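Local coordinates for protein adenylyltransferase VopS (Vibrio parahaemolyticus, PDB 3LET) that transfers AMP from ATP to a threonine of the host Rho GTPases RhoA, Rac and Cdc42, which blocks effector binding and inhibits actin assembly in infected cells, at residues M29-A34 / L43-K48; L64-M69 / L94-V99; F124-M129 / P228-G233. All coordinates share one frame; numbering follows the deposited sequence.

Interaction 1: M29-A34 / L43-K48; sequences MLFKDA and LNAFAK
Phe31, next to Leu30 of helix 23-30, meets Ala45 and Phe46 of segment 43-48, with the alpha carbons of Phe31 and Ala45 8.0 Å apart. This is a helix-loop-helix unit of the all-helical N-terminal region of VopS, held together by the ring of Phe31 against Ala45 and Phe46. Right after Phe31 the chain leaves the helical conformation: Lys32 has a positive phi of 52°, and the backbone turns off into the connection leading to the second helix. On the other side, residues 46-48 keep helical angles without the regular bonds, and Phe46 N donates to Leu43 O while Lys48 N donates to Ala45 O.

No hydrogen bond joins the two segments, and the contact is wholly apolar. The Phe31 ring meets both partners, Phe46 at its edge. Its CD2 lies 3.6 Å from Ala45 CB, a methyl that meets the ring obliquely, while CE2 sits between that methyl and Phe46. With CG beside the backbone N and anti to the carbonyl carbon (chi1 -63°), the Phe31 ring is carried across toward the second helix. There it enters an offset edge-to-face pair, its edge turned to the face of Phe46, with centroids 5.6 Å apart and planes at 81°.

Leu61 of helix 58-75 touches Phe31, as do Leu36 and Leu49 of loops; Leu49 probably contributes to ATP binding. Within the aromatic pair the nearest carbons are Phe31 CZ and Phe46 CE1, 3.8 Å apart, with CE1 lying close to the plane of the Phe31 ring.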
loop_
_atom_site.group_PDB
_atom_site.type_symbol
_atom_site.label_atom_id
_atom_site.label_comp_id
_atom_site.label_asym_id
_atom_site.label_seq_id
_atom_site.Cartn_x
_atom_site.Cartn_y
_atom_site.Cartn_z
ATOM N N MET A 29 29.255 18.359 -6.630
ATOM C CA MET A 29 29.235 19.812 -6.516
ATOM C C MET A 29 29.589 20.277 -5.102
ATOM O O MET A 29 30.389 21.192 -4.931
ATOM C CB MET A 29 27.863 20.362 -6.919
ATOM C CG MET A 29 27.546 20.187 -8.399
ATOM S SD MET A 29 25.946 20.859 -8.890
ATOM C CE MET A 29 26.201 22.613 -8.627
ATOM N N LEU A 30 29.007 19.643 -4.089
ATOM C CA LEU A 30 29.194 20.079 -2.700
ATOM C C LEU A 30 30.589 19.745 -2.202
ATOM O O LEU A 30 31.197 20.520 -1.468
ATOM C CB LEU A 30 28.157 19.429 -1.777
ATOM C CG LEU A 30 28.213 19.837 -0.293
ATOM C CD1 LEU A 30 28.086 21.369 -0.110
ATOM C CD2 LEU A 30 27.141 19.114 0.498
ATOM N N PHE A 31 31.096 18.593 -2.611
ATOM C CA PHE A 31 32.373 18.105 -2.130
ATOM C C PHE A 31 33.507 18.495 -3.083
ATOM O O PHE A 31 34.678 18.206 -2.827
ATOM C CB PHE A 31 32.313 16.592 -1.953
ATOM C CG PHE A 31 31.314 16.139 -0.914
ATOM C CD1 PHE A 31 30.848 17.021 0.063
ATOM C CD2 PHE A 31 30.892 14.827 -0.873
ATOM C CE1 PHE A 31 29.940 16.600 1.044
ATOM C CE2 PHE A 31 29.974 14.390 0.097
ATOM C CZ PHE A 31 29.507 15.280 1.069
ATOM N N LYS A 32 33.151 19.158 -4.177
ATOM C CA LYS A 32 34.133 19.567 -5.171
ATOM C C LYS A 32 34.979 18.376 -5.588
ATOM O O LYS A 32 36.212 18.431 -5.540
ATOM C CB LYS A 32 35.021 20.664 -4.592
ATOM C CG LYS A 32 34.239 21.834 -4.030
ATOM C CD LYS A 32 35.103 22.704 -3.133
ATOM C CE LYS A 32 34.488 24.081 -2.950
ATOM N NZ LYS A 32 33.079 24.013 -2.460
ATOM N N ASP A 33 34.314 17.292 -5.978
ATOM C CA ASP A 33 35.011 16.074 -6.353
ATOM C C ASP A 33 34.324 15.390 -7.517
ATOM O O ASP A 33 33.323 14.689 -7.343
ATOM C CB ASP A 33 35.088 15.111 -5.172
ATOM C CG ASP A 33 36.062 13.973 -5.416
ATOM O OD1 ASP A 33 36.666 13.942 -6.513
ATOM O OD2 ASP A 33 36.219 13.112 -4.521
ATOM N N ALA A 34 34.897 15.567 -8.700
ATOM C CA ALA A 34 34.314 15.041 -9.926
ATOM C C ALA A 34 34.554 13.540 -10.048
ATOM O O ALA A 34 34.031 12.898 -10.951
ATOM C CB ALA A 34 34.898 15.767 -11.122
ATOM N N LEU A 43 28.427 8.622 -0.178
ATOM C CA LEU A 43 28.350 8.295 1.250
ATOM C C LEU A 43 29.733 8.094 1.841
ATOM O O LEU A 43 29.994 8.526 2.955
ATOM C CB LEU A 43 27.494 7.033 1.485
ATOM C CG LEU A 43 26.022 7.321 1.194
ATOM C CD1 LEU A 43 25.267 5.993 1.028
ATOM C CD2 LEU A 43 25.401 8.183 2.298
ATOM N N ASN A 44 30.619 7.459 1.083
ATOM C CA ASN A 44 31.979 7.199 1.573
ATOM C C ASN A 44 32.764 8.503 1.827
ATOM O O ASN A 44 33.701 8.544 2.633
ATOM C CB ASN A 44 32.712 6.330 0.579
ATOM C CG ASN A 44 32.249 4.887 0.622
ATOM O OD1 ASN A 44 31.650 4.443 1.605
ATOM N ND2 ASN A 44 32.525 4.148 -0.437
ATOM N N ALA A 45 32.355 9.567 1.154
ATOM C CA ALA A 45 32.980 10.883 1.321
ATOM C C ALA A 45 32.633 11.556 2.652
ATOM O O ALA A 45 33.381 12.420 3.124
ATOM C CB ALA A 45 32.610 11.796 0.155
ATOM N N PHE A 46 31.530 11.155 3.277
ATOM C CA PHE A 46 31.090 11.831 4.506
ATOM C C PHE A 46 32.128 11.731 5.633
ATOM O O PHE A 46 32.317 12.703 6.392
ATOM C CB PHE A 46 29.710 11.312 4.979
ATOM C CG PHE A 46 28.534 12.009 4.308
ATOM C CD1 PHE A 46 28.337 11.897 2.945
ATOM C CD2 PHE A 46 27.627 12.753 5.055
ATOM C CE1 PHE A 46 27.245 12.533 2.328
ATOM C CE2 PHE A 46 26.532 13.409 4.450
ATOM C CZ PHE A 46 26.354 13.305 3.079
ATOM N N ALA A 47 32.821 10.587 5.720
ATOM C CA ALA A 47 33.804 10.362 6.788
ATOM C C ALA A 47 34.957 11.343 6.649
ATOM O O ALA A 47 35.675 11.642 7.614
ATOM C CB ALA A 47 34.337 8.908 6.736
ATOM N N LYS A 48 35.130 11.844 5.436
ATOM C CA LYS A 48 36.266 12.689 5.110
ATOM C C LYS A 48 36.033 14.172 5.390
ATOM O O LYS A 48 36.945 14.991 5.239
ATOM C CB LYS A 48 36.588 12.497 3.634
ATOM C CG LYS A 48 36.832 11.024 3.260
ATOM C CD LYS A 48 37.109 10.878 1.764
ATOM C CE LYS A 48 37.325 9.415 1.355
ATOM N NZ LYS A 48 38.565 8.838 1.946
#

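Interaction 2: L64-M69 / L94-V99; sequences LAERAM and LAVRVV
Glu66 is the first residue of 64-69 to meet helix 88-102, where it touches both Val96 and Val99. The arrangement is a helix-helix crossing within the helical N-terminal region: the axes of the two short segments approach to 9.6 Å, and their N-to-C directions make an angle of 127°, nearer antiparallel than parallel. The backbones come closest at Glu66 and Val99, whose alpha carbons are 6.5 Å apart.

The Glu66 side chain starts out beside the neighbouring helix and its end approaches it, crossing Val96 and Val99 at a slant. Its CG is anti to the backbone N (chi1 178°) and the chain stays extended beyond that atom, which brings the carboxylate to Val96. There OE2 rests 3.8 Å from Val96 CG1, a van der Waals contact with no polar partner on the valine. The charge is answered one residue beyond the second segment, where OE1 forms a salt bridge with Lys100 NZ of helix 88-102. The aliphatic part of Glu66 packs on Val99, with CG 4.1 Å from Val99 CG1.

One turn farther on, Met69 supplies the buried end of the contact. Its CB faces the fork of Val99, bringing both methyls close, whereas the chain beyond CG bends at chi2 and chi3. Helix 113-139 adds Met120, which touches Met69, Val98 and Val99, so the crossing is backed by a third helix. Leu43 of helix 39-45 also packs on Met69.

Val99 packs between Glu66 and Met69, CG1 touching both and CG2 Met69. Its CG1 is 4.0 Å from Glu66 CA. The same Val99 CG1 comes to 3.7 Å from Met69 CB. Val99 CG2 completes the fork, 3.9 Å from Met69 CB.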
loop_
_atom_site.group_PDB
_atom_site.type_symbol
_atom_site.label_atom_id
_atom_site.label_comp_id
_atom_site.label_asym_id
_atom_site.label_seq_id
_atom_site.Cartn_x
_atom_site.Cartn_y
_atom_site.Cartn_z
ATOM N N LEU A 64 21.478 15.412 1.507
ATOM C CA LEU A 64 22.343 14.664 0.615
ATOM C C LEU A 64 22.531 13.234 1.112
ATOM O O LEU A 64 22.489 12.310 0.316
ATOM C CB LEU A 64 23.692 15.359 0.485
ATOM C CG LEU A 64 24.718 14.655 -0.407
ATOM C CD1 LEU A 64 24.201 14.452 -1.850
ATOM C CD2 LEU A 64 26.057 15.420 -0.416
ATOM N N ALA A 65 22.689 13.043 2.423
ATOM C CA ALA A 65 22.825 11.685 2.948
ATOM C C ALA A 65 21.567 10.884 2.655
ATOM O O ALA A 65 21.623 9.712 2.268
ATOM C CB ALA A 65 23.120 11.695 4.450
ATOM N N GLU A 66 20.419 11.518 2.863
ATOM C CA GLU A 66 19.158 10.845 2.607
ATOM C C GLU A 66 19.030 10.493 1.121
ATOM O O GLU A 66 18.635 9.371 0.775
ATOM C CB GLU A 66 18.017 11.755 3.064
ATOM C CG GLU A 66 16.653 11.184 2.814
ATOM C CD GLU A 66 15.567 12.153 3.241
ATOM O OE1 GLU A 66 15.565 12.550 4.423
ATOM O OE2 GLU A 66 14.732 12.517 2.391
ATOM N N ARG A 67 19.338 11.429 0.235
ATOM C CA ARG A 67 19.272 11.133 -1.206
ATOM C C ARG A 67 20.186 9.969 -1.583
ATOM O O ARG A 67 19.791 9.081 -2.362
ATOM C CB ARG A 67 19.681 12.345 -2.057
ATOM C CG ARG A 67 18.746 13.528 -2.017
ATOM C CD ARG A 67 19.261 14.636 -2.945
ATOM N NE ARG A 67 19.036 14.322 -4.355
ATOM C CZ ARG A 67 19.418 15.095 -5.371
ATOM N NH1 ARG A 67 20.070 16.226 -5.157
ATOM N NH2 ARG A 67 19.152 14.735 -6.614
ATOM N N ALA A 68 21.418 9.967 -1.058
ATOM C CA ALA A 68 22.395 8.955 -1.483
ATOM C C ALA A 68 22.021 7.587 -0.904
ATOM O O ALA A 68 22.092 6.557 -1.598
ATOM C CB ALA A 68 23.840 9.329 -1.036
ATOM N N MET A 69 21.609 7.567 0.358
ATOM C CA MET A 69 21.116 6.308 0.958
ATOM C C MET A 69 19.921 5.738 0.217
ATOM O O MET A 69 19.831 4.513 -0.018
ATOM C CB MET A 69 20.722 6.556 2.390
ATOM C CG MET A 69 21.960 6.923 3.145
ATOM S SD MET A 69 22.551 5.423 3.810
ATOM C CE MET A 69 21.861 5.786 5.423
ATOM N N LEU A 94 8.699 4.390 -0.094
ATOM C CA LEU A 94 9.002 3.522 1.029
ATOM C C LEU A 94 10.470 3.679 1.400
ATOM O O LEU A 94 10.822 3.745 2.553
ATOM C CB LEU A 94 8.721 2.032 0.666
ATOM C CG LEU A 94 9.032 1.045 1.799
ATOM C CD1 LEU A 94 8.353 1.433 3.102
ATOM C CD2 LEU A 94 8.605 -0.380 1.399
ATOM N N ALA A 95 11.323 3.681 0.394
ATOM C CA ALA A 95 12.767 3.735 0.618
ATOM C C ALA A 95 13.110 5.013 1.413
ATOM O O ALA A 95 13.901 4.991 2.359
ATOM C CB ALA A 95 13.488 3.715 -0.733
ATOM N N VAL A 96 12.508 6.131 1.023
ATOM C CA VAL A 96 12.742 7.399 1.730
ATOM C C VAL A 96 12.365 7.324 3.193
ATOM O O VAL A 96 13.097 7.839 4.058
ATOM C CB VAL A 96 11.928 8.554 1.092
ATOM C CG1 VAL A 96 12.070 9.816 1.925
ATOM C CG2 VAL A 96 12.418 8.782 -0.342
ATOM N N ARG A 97 11.222 6.690 3.496
ATOM C CA ARG A 97 10.771 6.601 4.902
ATOM C C ARG A 97 11.640 5.660 5.739
ATOM O O ARG A 97 11.899 5.932 6.919
ATOM C CB ARG A 97 9.305 6.121 4.987
ATOM C CG ARG A 97 8.308 7.072 4.377
ATOM C CD ARG A 97 8.492 8.495 4.875
ATOM N NE ARG A 97 8.068 8.658 6.263
ATOM C CZ ARG A 97 6.890 9.148 6.646
ATOM N NH1 ARG A 97 5.990 9.526 5.747
ATOM N NH2 ARG A 97 6.615 9.260 7.940
ATOM N N VAL A 98 12.098 4.562 5.136
ATOM C CA VAL A 98 12.970 3.622 5.833
ATOM C C VAL A 98 14.307 4.302 6.111
ATOM O O VAL A 98 14.864 4.179 7.204
ATOM C CB VAL A 98 13.117 2.323 5.006
ATOM C CG1 VAL A 98 14.307 1.460 5.467
ATOM C CG2 VAL A 98 11.784 1.513 5.112
ATOM N N VAL A 99 14.807 5.044 5.131
ATOM C CA VAL A 99 16.085 5.781 5.316
ATOM C C VAL A 99 15.952 6.819 6.421
ATOM O O VAL A 99 16.851 6.996 7.257
ATOM C CB VAL A 99 16.515 6.495 4.015
ATOM C CG1 VAL A 99 17.656 7.541 4.300
ATOM C CG2 VAL A 99 16.984 5.479 3.025
#

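Interaction 3: F124-M129 / P228-G233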
loop_
_atom_site.group_PDB
_atom_site.type_symbol
_atom_site.label_atom_id
_atom_site.label_comp_id
_atom_site.label_asym_id
_atom_site.label_seq_id
_atom_site.Cartn_x
_atom_site.Cartn_y
_atom_site.Cartn_z
ATOM N N PHE A 124 13.941 -4.132 4.347
ATOM C CA PHE A 124 13.294 -4.357 3.028
ATOM C C PHE A 124 12.966 -5.838 2.837
ATOM O O PHE A 124 11.881 -6.188 2.339
ATOM C CB PHE A 124 14.237 -3.948 1.877
ATOM C CG PHE A 124 14.176 -2.486 1.482
ATOM C CD1 PHE A 124 13.545 -1.544 2.273
ATOM C CD2 PHE A 124 14.778 -2.066 0.303
ATOM C CE1 PHE A 124 13.506 -0.223 1.908
ATOM C CE2 PHE A 124 14.757 -0.730 -0.062
ATOM C CZ PHE A 124 14.121 0.192 0.753
ATOM N N ASP A 125 13.900 -6.728 3.208
ATOM C CA ASP A 125 13.672 -8.176 3.027
ATOM C C ASP A 125 12.437 -8.621 3.820
ATOM O O ASP A 125 11.677 -9.524 3.387
ATOM C CB ASP A 125 14.869 -8.986 3.550
ATOM C CG ASP A 125 16.018 -9.140 2.529
ATOM O OD1 ASP A 125 15.804 -9.030 1.311
ATOM O OD2 ASP A 125 17.158 -9.424 2.970
ATOM N N MET A 126 12.262 -8.061 5.015
ATOM C CA MET A 126 11.098 -8.409 5.860
ATOM C C MET A 126 9.840 -7.922 5.168
ATOM O O MET A 126 8.838 -8.649 5.097
ATOM C CB MET A 126 11.189 -7.767 7.253
ATOM C CG MET A 126 12.329 -8.309 8.117
ATOM S SD MET A 126 12.088 -10.041 8.507
ATOM C CE MET A 126 10.527 -9.990 9.389
ATOM N N GLU A 127 9.900 -6.722 4.625
ATOM C CA GLU A 127 8.716 -6.184 3.943
ATOM C C GLU A 127 8.386 -7.066 2.743
ATOM O O GLU A 127 7.232 -7.456 2.546
ATOM C CB GLU A 127 8.953 -4.749 3.499
ATOM C CG GLU A 127 7.748 -4.117 2.768
ATOM C CD GLU A 127 6.536 -3.838 3.679
ATOM O OE1 GLU A 127 6.581 -4.152 4.883
ATOM O OE2 GLU A 127 5.523 -3.287 3.171
ATOM N N VAL A 128 9.395 -7.409 1.942
ATOM C CA VAL A 128 9.165 -8.278 0.781
ATOM C C VAL A 128 8.520 -9.607 1.213
ATOM O O VAL A 128 7.568 -10.070 0.592
ATOM C CB VAL A 128 10.490 -8.573 0.038
ATOM C CG1 VAL A 128 10.294 -9.709 -0.998
ATOM C CG2 VAL A 128 11.023 -7.293 -0.630
ATOM N N MET A 129 9.042 -10.227 2.271
ATOM C CA MET A 129 8.464 -11.472 2.759
ATOM C C MET A 129 6.966 -11.326 3.042
ATOM O O MET A 129 6.160 -12.226 2.761
ATOM C CB MET A 129 9.154 -11.884 4.063
ATOM C CG MET A 129 10.464 -12.586 3.878
ATOM S SD MET A 129 11.071 -13.218 5.460
ATOM C CE MET A 129 9.605 -14.118 6.008
ATOM N N PRO A 228 7.510 -1.072 7.701
ATOM C CA PRO A 228 7.625 -2.537 7.747
ATOM C C PRO A 228 7.682 -3.072 9.172
ATOM O O PRO A 228 8.283 -2.431 10.043
ATOM C CB PRO A 228 8.962 -2.810 7.052
ATOM C CG PRO A 228 9.119 -1.621 6.093
ATOM C CD PRO A 228 8.584 -0.453 6.885
ATOM N N ASN A 229 7.078 -4.235 9.411
ATOM C CA ASN A 229 7.106 -4.819 10.747
ATOM C C ASN A 229 8.299 -5.753 10.802
ATOM O O ASN A 229 8.382 -6.695 10.024
ATOM C CB ASN A 229 5.802 -5.572 11.068
ATOM C CG ASN A 229 5.720 -5.986 12.527
ATOM O OD1 ASN A 229 6.623 -6.643 13.044
ATOM N ND2 ASN A 229 4.641 -5.595 13.201
ATOM N N ILE A 230 9.261 -5.445 11.668
ATOM C CA ILE A 230 10.453 -6.282 11.802
ATOM C C ILE A 230 10.504 -6.907 13.193
ATOM O O ILE A 230 11.552 -7.393 13.629
ATOM C CB ILE A 230 11.757 -5.482 11.580
ATOM C CG1 ILE A 230 11.871 -4.343 12.598
ATOM C CG2 ILE A 230 11.821 -4.949 10.145
ATOM C CD1 ILE A 230 13.222 -3.632 12.560
ATOM N N SER A 231 9.355 -6.892 13.860
ATOM C CA SER A 231 9.223 -7.333 15.243
ATOM C C SER A 231 8.531 -8.676 15.378
ATOM O O SER A 231 8.227 -9.089 16.478
ATOM C CB SER A 231 8.384 -6.305 16.013
ATOM O OG SER A 231 9.053 -5.063 16.092
ATOM N N GLY A 232 8.260 -9.352 14.272
ATOM C CA GLY A 232 7.509 -10.596 14.319
ATOM C C GLY A 232 6.146 -10.500 13.642
ATOM O O GLY A 232 5.610 -11.501 13.164
ATOM N N GLY A 233 5.580 -9.298 13.597
ATOM C CA GLY A 233 4.303 -9.086 12.924
ATOM C C GLY A 233 4.423 -9.297 11.428
ATOM O O GLY A 233 5.521 -9.326 10.890
HETATM O O HOH W 1 5.848 -5.482 7.065
#
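Glu127 and Met126, adjacent on helix 113-139, meet Pro228, Asn229 and Ile230 of a loop that lies between helices 207-217 and 238-255. It is a helix-to-loop packing that joins the N-terminal helical region to the Fic (Fido) part of the chain, and no direct hydrogen bond spans it.

In the first shell, Glu127 crosses the proline ring at about a right angle. Its chain bends at chi2 (70°), bringing OE1 down beside CA and CB of the proline, 3.4 Å from Pro228 CA. The CB of Glu127 leans on the same ring. Met126 bends at both chi2 and chi3, so that CG lies 4.0 Å from Ile230 CG2 and the terminal CE comes equally near Asn229 O. Ile230 also reaches Tyr102 of helix 88-102.

The next shell is polar. One water bridges the two segments, donating to Glu127 OE1 at 2.7 Å and accepting from Asn229 N at 2.9 Å. Because the other carboxylate oxygen, OE2, is hydrogen-bonded to Ser237 OG, both oxygens of this buried glutamate are engaged and its carboxylate is held between the Ser237 hydroxyl and the bridging water. Leu94 of helix 88-102 packs against Glu127 as well.

Farthest out, the loop braces itself. The Asn229 side chain forms an Asx turn, OD1 accepting from Ser231 N at 2.9 Å. The N-H...O angle of this bond is 151°. Its donor is tilted 26° from the carbonyl plane. Gly232 takes backbone angles at which a beta carbon would press on the carbonyl oxygen of Ser231. Just beyond it, Gly233 N adds a second, weak bond to that same Asn229 OD1.

How the interactions relate
The three contacts follow one another along the chain and along the elongated molecule, interaction 1 some 35 Å from the chain centre and interaction 3 about 14 Å. Centres of interactions 1 and 2 are about 17 Å apart, those of 2 and 3 about 18 Å, and 1 and 3 do not touch. Helix 58-75 joins the first two, Leu43 packing on Ala68 and Phe46 on Ala65. Helix 88-102 joins the second to the third, where Ala95 and Val98 meet the ring of Phe124. A relay of helix packing thus runs from the N-terminal helices to the loop of the Fic part, illustrating how successive local contacts can unite two regions of one effector.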